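Local coordinates for phage tail sheath protein (Desulfitobacterium hafniense, PDB 3HXL) that probably polymerises around the tail tube of a phage or phage-like particle as a subunit of its contractile sheath, at residues 190-195 / 213-218; 198-203 / 217-222; 268-273 / 312-317. One frame throughout, in Å; residues are numbered along the deposited sequence.

Contact 1 (190-195 / 213-218); sequences DYLAAV and KATFTA
Phe216 reaches from helix 210-227 to helix 185-195 and lies against Leu192 and Tyr191. CD2 of Leu192 sits over one face of the Phe216 ring as a CH-pi contact, 4.2 Å from the ring centroid and displaced toward the rim, on the side of CZ. The other Leu192 methyl, CD1, reaches CG2 of Thr215 at 3.9 Å and also borders the Phe216 ring near CE2. A chi2 of 175° sends CD1 outward along the leucine chain and leaves CD2 turned over Phe216. Tyr191 crosses Phe216 at about a right angle. The edge of its ring is used here, with CD2 of Tyr191 4.1 Å from CZ of Phe216. CG2 of Thr215 faces Leu192, while OG1 makes a weak hydrogen bond back to Ala211 O. No hydrogen bond joins the two segments. The axes are inclined by 21° and come no nearer than 11.9 Å, so long side chains must span the gap. Tyr191 OH is hydrogen-bonded to Ser37 OG, and its ring meets Tyr88. Phe216 also touches Leu235. Tyr191 and Phe216 thus carry the two helices onto the mixed sheet, at strands 35-40 and 84-89 and at strand 232-236.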
# COMPACT_ATOMS: atom_id res chain seq x y z
N ASP A 190 -4.86 -12.62 8.78
CA ASP A 190 -6.03 -12.44 7.94
C ASP A 190 -5.68 -11.41 6.87
O ASP A 190 -6.03 -11.56 5.70
CB ASP A 190 -7.22 -11.96 8.78
CG ASP A 190 -7.50 -12.85 9.98
OD1 ASP A 190 -7.25 -14.07 9.90
OD2 ASP A 190 -7.98 -12.34 11.02
N TYR A 191 -4.99 -10.35 7.28
CA TYR A 191 -4.58 -9.29 6.35
C TYR A 191 -3.76 -9.87 5.20
O TYR A 191 -4.12 -9.72 4.03
CB TYR A 191 -3.73 -8.23 7.06
CG TYR A 191 -2.98 -7.30 6.12
CD1 TYR A 191 -3.67 -6.44 5.26
CD2 TYR A 191 -1.59 -7.30 6.06
CE1 TYR A 191 -2.99 -5.59 4.38
CE2 TYR A 191 -0.90 -6.46 5.18
CZ TYR A 191 -1.60 -5.61 4.35
OH TYR A 191 -0.92 -4.78 3.50
N LEU A 192 -2.65 -10.53 5.53
CA LEU A 192 -1.78 -11.11 4.52
C LEU A 192 -2.52 -12.00 3.54
O LEU A 192 -2.25 -11.98 2.34
CB LEU A 192 -0.64 -11.90 5.18
CG LEU A 192 0.34 -11.04 5.99
CD1 LEU A 192 1.35 -11.93 6.69
CD2 LEU A 192 1.05 -10.07 5.04
N ALA A 193 -3.46 -12.79 4.05
CA ALA A 193 -4.22 -13.67 3.18
C ALA A 193 -5.06 -12.85 2.21
O ALA A 193 -5.15 -13.18 1.03
CB ALA A 193 -5.12 -14.57 4.02
N ALA A 194 -5.67 -11.78 2.70
CA ALA A 194 -6.52 -10.94 1.87
C ALA A 194 -5.73 -10.14 0.84
O ALA A 194 -6.14 -10.01 -0.31
CB ALA A 194 -7.32 -9.99 2.74
N VAL A 195 -4.59 -9.59 1.25
CA VAL A 195 -3.78 -8.80 0.33
C VAL A 195 -3.14 -9.65 -0.77
O VAL A 195 -2.95 -9.19 -1.89
CB VAL A 195 -2.67 -8.02 1.07
CG1 VAL A 195 -1.59 -8.98 1.58
CG2 VAL A 195 -2.08 -6.97 0.15
N LYS A 213 7.39 -8.61 12.15
CA LYS A 213 8.41 -8.31 11.15
C LYS A 213 8.95 -9.60 10.54
O LYS A 213 9.17 -9.67 9.33
CB LYS A 213 9.56 -7.52 11.79
CG LYS A 213 9.17 -6.16 12.33
CD LYS A 213 10.37 -5.49 12.98
CE LYS A 213 9.97 -4.32 13.87
NZ LYS A 213 11.16 -3.71 14.52
N ALA A 214 9.15 -10.62 11.37
CA ALA A 214 9.66 -11.89 10.87
C ALA A 214 8.65 -12.53 9.94
O ALA A 214 9.01 -13.05 8.88
CB ALA A 214 9.97 -12.82 12.05
N THR A 215 7.38 -12.48 10.33
CA THR A 215 6.32 -13.05 9.52
C THR A 215 6.21 -12.32 8.18
O THR A 215 6.09 -12.96 7.13
CB THR A 215 4.97 -12.98 10.26
OG1 THR A 215 4.99 -13.88 11.38
CG2 THR A 215 3.82 -13.37 9.34
N PHE A 216 6.26 -10.99 8.20
CA PHE A 216 6.18 -10.24 6.95
C PHE A 216 7.39 -10.54 6.07
O PHE A 216 7.27 -10.59 4.84
CB PHE A 216 6.07 -8.73 7.22
CG PHE A 216 4.66 -8.28 7.50
CD1 PHE A 216 4.12 -7.19 6.81
CD2 PHE A 216 3.86 -8.95 8.42
CE1 PHE A 216 2.81 -6.77 7.04
CE2 PHE A 216 2.55 -8.54 8.66
CZ PHE A 216 2.01 -7.45 7.96
N THR A 217 8.55 -10.76 6.68
CA THR A 217 9.77 -11.08 5.94
C THR A 217 9.58 -12.42 5.23
O THR A 217 9.93 -12.56 4.06
CB THR A 217 11.00 -11.13 6.87
OG1 THR A 217 11.21 -9.84 7.45
CG2 THR A 217 12.25 -11.54 6.09
N ALA A 218 9.03 -13.40 5.94
CA ALA A 218 8.80 -14.72 5.36
C ALA A 218 7.76 -14.60 4.24
O ALA A 218 7.89 -15.23 3.18
CB ALA A 218 8.31 -15.70 6.43

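Contact 2 (198-203 / 217-222); sequences FDFNTI and TAFAKR
Ile203 and Phe219 make the close part of this contact. The terminal methyl CD1 of Ile203 approaches CE2 of Phe219 at 3.8 Å. It comes obliquely to the ring, and the two side chains cross at about a right angle. Ile203 is extended, with chi2 169°, which carries CD1 out from the strand toward the helix. Phe219 holds CG anti to its backbone N, chi1 178°, and its ring projects from helix 210-227 toward the strand. The backbones stay well apart: CA of Ile203 and CA of Ala220 are the nearest pair, at 9.4 Å.

Phe200 forms the looser part. Its CZ lies 4.4 Å from CE2 of Phe219, and each atom is near the plane of the other ring. The rings meet edge to edge, without a stack. Only 75 Å² is buried between the two segments in all. Helix 185-195 shares the filling: Leu192 and Val195 touch Phe219, and Val195 also touches Phe200.

Away from this core the character changes. Lys221 lies on the exposed side of helix 210-227, and Asp199 is exposed at the approach to the strand. Arg222 is partly exposed and has two long, weak ion pairs, with Glu196 and Glu227. None of these residues takes part in the contact between the segments.

Backbone hydrogen bonds set the strand between its neighbours 35-40 and 232-236. The contact is one small apolar patch where the helix of the beta-alpha-beta unit lies on its first strand. The touching groups are all hydrocarbon, and no hydrogen bond crosses. Cohesion must therefore come from burial and van der Waals contact, which fix direction less strictly than polar bonds.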
# COMPACT_ATOMS: atom_id res chain seq x y z
N PHE A 198 -4.75 -9.50 -4.02
CA PHE A 198 -4.75 -8.24 -4.75
C PHE A 198 -3.44 -8.04 -5.50
O PHE A 198 -2.45 -8.70 -5.23
CB PHE A 198 -4.93 -7.04 -3.80
CG PHE A 198 -6.35 -6.80 -3.37
CD1 PHE A 198 -6.93 -7.58 -2.37
CD2 PHE A 198 -7.09 -5.77 -3.94
CE1 PHE A 198 -8.24 -7.34 -1.96
CE2 PHE A 198 -8.40 -5.52 -3.54
CZ PHE A 198 -8.98 -6.30 -2.54
N ASP A 199 -3.45 -7.13 -6.47
CA ASP A 199 -2.22 -6.82 -7.16
C ASP A 199 -1.72 -5.57 -6.45
O ASP A 199 -2.48 -4.62 -6.24
CB ASP A 199 -2.47 -6.56 -8.65
CG ASP A 199 -2.64 -7.86 -9.44
OD1 ASP A 199 -1.82 -8.78 -9.24
OD2 ASP A 199 -3.58 -7.94 -10.25
N PHE A 200 -0.46 -5.60 -6.04
CA PHE A 200 0.16 -4.48 -5.33
C PHE A 200 1.67 -4.54 -5.51
O PHE A 200 2.21 -5.51 -6.03
CB PHE A 200 -0.22 -4.52 -3.84
CG PHE A 200 0.34 -5.70 -3.09
CD1 PHE A 200 1.53 -5.60 -2.38
CD2 PHE A 200 -0.33 -6.92 -3.10
CE1 PHE A 200 2.06 -6.70 -1.69
CE2 PHE A 200 0.18 -8.02 -2.41
CZ PHE A 200 1.38 -7.91 -1.71
N ASN A 201 2.36 -3.49 -5.07
CA ASN A 201 3.81 -3.43 -5.22
C ASN A 201 4.52 -3.49 -3.88
O ASN A 201 5.49 -4.23 -3.72
CB ASN A 201 4.21 -2.13 -5.92
CG ASN A 201 3.61 -2.01 -7.30
OD1 ASN A 201 3.96 -2.76 -8.21
ND2 ASN A 201 2.69 -1.07 -7.46
N THR A 202 4.02 -2.72 -2.93
CA THR A 202 4.66 -2.66 -1.63
C THR A 202 3.70 -2.69 -0.45
O THR A 202 2.54 -2.28 -0.55
CB THR A 202 5.49 -1.38 -1.51
OG1 THR A 202 4.61 -0.26 -1.36
CG2 THR A 202 6.33 -1.17 -2.76
N ILE A 203 4.21 -3.17 0.68
CA ILE A 203 3.44 -3.23 1.91
C ILE A 203 4.21 -2.50 3.00
O ILE A 203 5.43 -2.61 3.08
CB ILE A 203 3.23 -4.69 2.38
CG1 ILE A 203 2.21 -5.39 1.48
CG2 ILE A 203 2.78 -4.69 3.83
CD1 ILE A 203 2.14 -6.90 1.70
N THR A 217 8.55 -10.76 6.68
CA THR A 217 9.77 -11.08 5.94
C THR A 217 9.58 -12.42 5.23
O THR A 217 9.93 -12.56 4.06
CB THR A 217 11.00 -11.13 6.87
OG1 THR A 217 11.21 -9.84 7.45
CG2 THR A 217 12.25 -11.54 6.09
N ALA A 218 9.03 -13.40 5.94
CA ALA A 218 8.80 -14.72 5.36
C ALA A 218 7.76 -14.60 4.24
O ALA A 218 7.89 -15.23 3.18
CB ALA A 218 8.31 -15.70 6.43
N PHE A 219 6.74 -13.79 4.49
CA PHE A 219 5.67 -13.56 3.52
C PHE A 219 6.27 -13.05 2.21
O PHE A 219 5.95 -13.55 1.13
CB PHE A 219 4.69 -12.53 4.08
CG PHE A 219 3.56 -12.18 3.15
CD1 PHE A 219 2.50 -13.06 2.96
CD2 PHE A 219 3.56 -10.97 2.46
CE1 PHE A 219 1.45 -12.73 2.10
CE2 PHE A 219 2.52 -10.63 1.59
CZ PHE A 219 1.46 -11.51 1.41
N ALA A 220 7.15 -12.06 2.31
CA ALA A 220 7.80 -11.49 1.14
C ALA A 220 8.58 -12.54 0.35
O ALA A 220 8.50 -12.61 -0.87
CB ALA A 220 8.72 -10.34 1.55
N LYS A 221 9.35 -13.36 1.06
CA LYS A 221 10.16 -14.39 0.41
C LYS A 221 9.30 -15.40 -0.34
O LYS A 221 9.65 -15.83 -1.45
CB LYS A 221 11.02 -15.13 1.44
CG LYS A 221 12.10 -14.29 2.10
CD LYS A 221 12.85 -15.11 3.16
CE LYS A 221 13.96 -14.30 3.83
NZ LYS A 221 14.57 -15.04 4.99
N ARG A 222 8.17 -15.77 0.26
CA ARG A 222 7.28 -16.74 -0.36
C ARG A 222 6.65 -16.20 -1.64
O ARG A 222 6.70 -16.85 -2.69
CB ARG A 222 6.17 -17.17 0.62
CG ARG A 222 5.25 -18.24 0.05
CD ARG A 222 4.40 -18.88 1.14
NE ARG A 222 3.58 -17.91 1.87
CZ ARG A 222 2.49 -17.34 1.38
NH1 ARG A 222 1.81 -16.47 2.12
NH2 ARG A 222 2.06 -17.63 0.16

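Contact 3 (268-273 / 312-317); sequences AWVAGA and FLFTAS
Val270 is the main bump of this contact. Its forked end enters the angle between the rings of Phe312 and Phe314. CG1 lies over one face of Phe312 in a CH-pi contact, 4.0 Å from the centroid and 14° off the ring normal. CG2 lies beside it, 3.8 Å from CE1 of Phe312 and equally 3.8 Å from CZ of Phe314. Chi1 of 178° puts CG1 anti to the backbone N and spreads the two methyls between the aromatic partners. The phenylalanines also meet each other, with CZ of Phe314 at the edge of the Phe312 ring and in its plane. CE1 of Phe314 meets CZ3 of Trp269 at 4.0 Å, with that indole atom in the plane of the phenyl ring. The CE1-CZ edge of Phe314 thus fits the notch where CG2 of Val270 meets the indole edge. Within the helix, CB of Ala273 sits over one face of the Trp269 ring, near the rim. Tyr288 stacks on the indole, and NE1 is hydrogen-bonded to Asp289 OD1. Val249, Ile247 and Val253 of strand 246-255 back the cluster, and Val323 touches both phenylalanines. The hairpin 314-317/320-323 and strand 246-255 thereby pack on helix 263-276 through a hydrophobic core, within the subtilisin-like domain of this tail sheath family.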
# COMPACT_ATOMS: atom_id res chain seq x y z
N ALA A 268 5.26 4.08 6.23
CA ALA A 268 4.13 4.43 5.37
C ALA A 268 4.61 5.19 4.13
O ALA A 268 4.31 4.80 3.00
CB ALA A 268 3.12 5.28 6.15
N TRP A 269 5.34 6.28 4.35
CA TRP A 269 5.85 7.07 3.23
C TRP A 269 6.85 6.26 2.40
O TRP A 269 6.81 6.28 1.17
CB TRP A 269 6.54 8.34 3.72
CG TRP A 269 7.05 9.21 2.60
CD1 TRP A 269 6.36 10.19 1.94
CD2 TRP A 269 8.35 9.15 1.99
NE1 TRP A 269 7.15 10.75 0.96
CE2 TRP A 269 8.37 10.13 0.97
CE3 TRP A 269 9.49 8.37 2.22
CZ2 TRP A 269 9.50 10.35 0.17
CZ3 TRP A 269 10.61 8.59 1.41
CH2 TRP A 269 10.61 9.58 0.40
N VAL A 270 7.76 5.56 3.08
CA VAL A 270 8.76 4.78 2.35
C VAL A 270 8.11 3.76 1.42
O VAL A 270 8.54 3.58 0.28
CB VAL A 270 9.73 4.06 3.32
CG1 VAL A 270 10.73 3.22 2.53
CG2 VAL A 270 10.47 5.09 4.15
N ALA A 271 7.05 3.10 1.91
CA ALA A 271 6.34 2.10 1.12
C ALA A 271 5.63 2.78 -0.05
O ALA A 271 5.64 2.26 -1.17
CB ALA A 271 5.33 1.38 1.99
N GLY A 272 5.02 3.92 0.22
CA GLY A 272 4.32 4.65 -0.83
C GLY A 272 5.28 5.16 -1.88
O GLY A 272 5.00 5.09 -3.08
N ALA A 273 6.42 5.67 -1.43
CA ALA A 273 7.45 6.19 -2.34
C ALA A 273 8.07 5.10 -3.20
O ALA A 273 8.39 5.31 -4.37
CB ALA A 273 8.54 6.91 -1.53
N PHE A 312 17.74 1.49 5.65
CA PHE A 312 17.17 2.60 4.89
C PHE A 312 17.03 3.71 5.95
O PHE A 312 16.29 3.55 6.92
CB PHE A 312 15.81 2.18 4.32
CG PHE A 312 15.19 3.18 3.38
CD1 PHE A 312 14.66 4.38 3.86
CD2 PHE A 312 15.13 2.93 2.01
CE1 PHE A 312 14.09 5.32 2.99
CE2 PHE A 312 14.57 3.86 1.13
CZ PHE A 312 14.05 5.05 1.62
N LEU A 313 17.74 4.82 5.76
CA LEU A 313 17.70 5.90 6.73
C LEU A 313 17.69 7.29 6.10
O LEU A 313 18.13 7.48 4.96
CB LEU A 313 18.90 5.79 7.67
CG LEU A 313 20.25 5.95 6.97
CD1 LEU A 313 20.79 7.36 7.19
CD2 LEU A 313 21.23 4.93 7.52
N PHE A 314 17.20 8.26 6.87
CA PHE A 314 17.13 9.65 6.43
C PHE A 314 18.26 10.45 7.05
O PHE A 314 18.67 10.19 8.18
CB PHE A 314 15.79 10.27 6.85
CG PHE A 314 14.60 9.56 6.29
CD1 PHE A 314 14.19 9.79 4.98
CD2 PHE A 314 13.90 8.63 7.06
CE1 PHE A 314 13.11 9.10 4.44
CE2 PHE A 314 12.82 7.93 6.53
CZ PHE A 314 12.42 8.17 5.22
N THR A 315 18.75 11.43 6.30
CA THR A 315 19.82 12.30 6.77
C THR A 315 19.37 13.74 6.54
O THR A 315 18.84 14.07 5.47
CB THR A 315 21.14 12.03 5.99
OG1 THR A 315 21.56 10.68 6.21
CG2 THR A 315 22.24 12.98 6.46
N ALA A 316 19.57 14.59 7.54
CA ALA A 316 19.16 15.99 7.44
C ALA A 316 20.14 16.78 6.59
O ALA A 316 21.35 16.61 6.70
CB ALA A 316 19.05 16.61 8.83
N SER A 317 19.61 17.66 5.73
CA SER A 317 20.44 18.48 4.86
C SER A 317 19.64 19.63 4.28
O SER A 317 18.57 19.41 3.70
CB SER A 317 21.02 17.63 3.73
OG SER A 317 21.69 18.43 2.77

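Overall arrangement
From the N terminus, helix 185-195 leads into strand 202-204, and the chain then enters helix 210-227. Contact 1 closes this loop by bringing the first helix beside the second. Contact 2 opens inside that loop and closes past its end, so the two overlap in a staggered way. They share Thr217 and Ala218, their centres are about 7 Å apart, and Phe216 packs on Ile203. Together they hold both helices and strand 202-204 on one side of the mixed sheet. Contact 3 follows in series and joins helix 263-276 to the hairpin. Its centre is about 19 Å from that of contact 2, yet a probable hydrogen bond, Thr202 OG1 to Ala271 O, links strand 202-204 to helix 263-276.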